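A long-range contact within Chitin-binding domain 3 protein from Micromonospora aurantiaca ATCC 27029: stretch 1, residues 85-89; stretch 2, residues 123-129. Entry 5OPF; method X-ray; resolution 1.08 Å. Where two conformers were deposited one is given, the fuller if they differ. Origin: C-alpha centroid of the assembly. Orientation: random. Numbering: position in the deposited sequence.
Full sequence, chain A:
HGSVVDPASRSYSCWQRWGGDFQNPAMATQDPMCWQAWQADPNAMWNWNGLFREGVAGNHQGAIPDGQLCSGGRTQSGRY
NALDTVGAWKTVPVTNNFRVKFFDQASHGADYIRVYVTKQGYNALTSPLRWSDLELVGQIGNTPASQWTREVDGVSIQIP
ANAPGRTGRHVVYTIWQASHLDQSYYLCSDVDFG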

# COMPACT_ATOMS: atom_id res chain seq x y z
N THR A 85 -10.37 0.05 -7.31
CA THR A 85 -11.72 -0.50 -7.32
C THR A 85 -12.21 -0.73 -5.90
O THR A 85 -11.44 -1.13 -5.02
CB THR A 85 -11.70 -1.81 -8.11
OG1 THR A 85 -11.22 -1.50 -9.42
CG2 THR A 85 -13.08 -2.45 -8.19
N VAL A 86 -13.48 -0.47 -5.66
CA VAL A 86 -14.12 -0.67 -4.37
C VAL A 86 -14.65 -2.11 -4.30
O VAL A 86 -15.33 -2.55 -5.23
CB VAL A 86 -15.27 0.34 -4.21
CG1 VAL A 86 -16.06 0.10 -2.96
CG2 VAL A 86 -14.73 1.76 -4.25
N GLY A 87 -14.36 -2.82 -3.21
CA GLY A 87 -14.87 -4.17 -3.07
C GLY A 87 -14.15 -4.93 -1.96
O GLY A 87 -13.40 -4.36 -1.17
N ALA A 88 -14.40 -6.25 -1.93
CA ALA A 88 -13.97 -7.10 -0.82
C ALA A 88 -12.54 -7.61 -1.03
O ALA A 88 -12.27 -8.80 -1.19
CB ALA A 88 -14.96 -8.25 -0.62
N TRP A 89 -11.60 -6.67 -1.02
CA TRP A 89 -10.18 -7.00 -1.05
C TRP A 89 -9.82 -7.87 0.15
O TRP A 89 -10.33 -7.67 1.25
CB TRP A 89 -9.35 -5.71 -0.98
CG TRP A 89 -9.46 -4.84 -2.19
CD1 TRP A 89 -10.38 -3.84 -2.41
CD2 TRP A 89 -8.64 -4.90 -3.36
NE1 TRP A 89 -10.17 -3.28 -3.65
CE2 TRP A 89 -9.11 -3.91 -4.25
CE3 TRP A 89 -7.55 -5.69 -3.75
CZ2 TRP A 89 -8.54 -3.70 -5.50
CZ3 TRP A 89 -6.98 -5.47 -4.99
CH2 TRP A 89 -7.49 -4.49 -5.85
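Stretch 2 (123-129) NALTSPL

Two loops can pack together without a hydrogen bond between them, provided each holds its own shape and offers the other a close-fitting surface. The contact between residues 85-89 and 123-129 of this chitin-binding domain 3 protein illustrates the principle: neither stretch is helix or strand, and together they bury 254 Å². The stretches run in roughly opposite senses, Ala 88 meeting Leu 125 and Val 86 reaching on to Pro 128. The first is braced from within by Trp 89, whose NE1 donates to Thr 85 O at 2.8 Å.

The second stretch begins with Asn 123, which does not touch its partner but organises what follows. Asn 123 OD1 accepts from Leu 125 N at 2.9 Å, while Asn 123 O receives Thr 126 N at 3.2 Å and Ser 127 N at 3.0 Å, forming a compact turn. Ala 124 O then lies 3.5 Å from Val 86 CG1 and 3.7 Å from Gly 87 N, yet no hydrogen bond forms, and this buried amide has no partner anywhere in the model.

The nearest CA atoms are those of Leu 125 and Gly 87, 4.4 Å apart. The CA-to-CB bond of Leu 125 points away, but the end of the side chain returns, placing Leu 125 CD2 3.7 Å from Gly 87 O and, in an apolar contact, 3.8 Å from Ala 88 CB. Leu 125 O meets Val 86 CG1 at 3.0 Å, in one of two deposited valine conformers.

The CA-to-CB bonds of Thr 126 and Ser 127 point away, and the closest atoms are backbone, with Thr 126 C at 3.4 Å and Ser 127 N at 3.5 Å from Val 86 CG1. Pro 128 extends the contact, its N 3.9 Å from Val 86 CG2. One valine thus reads a succession of backbone atoms along the turn.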

# COMPACT_ATOMS: atom_id res chain seq x y z
N ASN A 123 -16.35 2.53 5.09
CA ASN A 123 -16.72 1.23 4.53
C ASN A 123 -15.96 0.97 3.23
O ASN A 123 -16.36 1.43 2.16
CB ASN A 123 -18.22 1.15 4.30
CG ASN A 123 -18.67 -0.25 3.93
OD1 ASN A 123 -17.85 -1.10 3.59
ND2 ASN A 123 -19.97 -0.49 4.00
N ALA A 124 -14.87 0.20 3.32
CA ALA A 124 -14.05 -0.09 2.15
C ALA A 124 -14.79 -0.89 1.09
O ALA A 124 -14.34 -0.93 -0.07
CB ALA A 124 -12.81 -0.87 2.58
N LEU A 125 -15.88 -1.56 1.46
CA LEU A 125 -16.63 -2.38 0.51
C LEU A 125 -17.44 -1.52 -0.44
O LEU A 125 -17.76 -1.97 -1.55
CB LEU A 125 -17.56 -3.32 1.26
CG LEU A 125 -16.89 -4.33 2.20
CD1 LEU A 125 -17.93 -5.17 2.91
CD2 LEU A 125 -15.89 -5.21 1.47
N THR A 126 -17.83 -0.31 -0.03
CA THR A 126 -18.77 0.50 -0.78
C THR A 126 -18.26 1.88 -1.16
O THR A 126 -18.85 2.50 -2.05
CB THR A 126 -20.06 0.73 0.03
OG1 THR A 126 -19.75 1.50 1.21
CG2 THR A 126 -20.69 -0.59 0.43
N SER A 127 -17.21 2.39 -0.52
CA SER A 127 -16.88 3.80 -0.62
C SER A 127 -15.46 3.99 -1.12
O SER A 127 -14.54 3.33 -0.62
CB SER A 127 -16.99 4.46 0.76
OG SER A 127 -18.30 4.33 1.28
N PRO A 128 -15.23 4.92 -2.06
CA PRO A 128 -13.86 5.20 -2.49
C PRO A 128 -13.05 5.76 -1.34
O PRO A 128 -13.58 6.47 -0.47
CB PRO A 128 -14.05 6.23 -3.60
CG PRO A 128 -15.32 6.89 -3.27
CD PRO A 128 -16.20 5.83 -2.68
N LEU A 129 -11.76 5.43 -1.31
CA LEU A 129 -10.89 5.92 -0.25
C LEU A 129 -10.59 7.40 -0.49
O LEU A 129 -10.16 7.78 -1.58
CB LEU A 129 -9.60 5.12 -0.22
CG LEU A 129 -8.63 5.44 0.92
CD1 LEU A 129 -9.24 5.13 2.27
CD2 LEU A 129 -7.33 4.70 0.72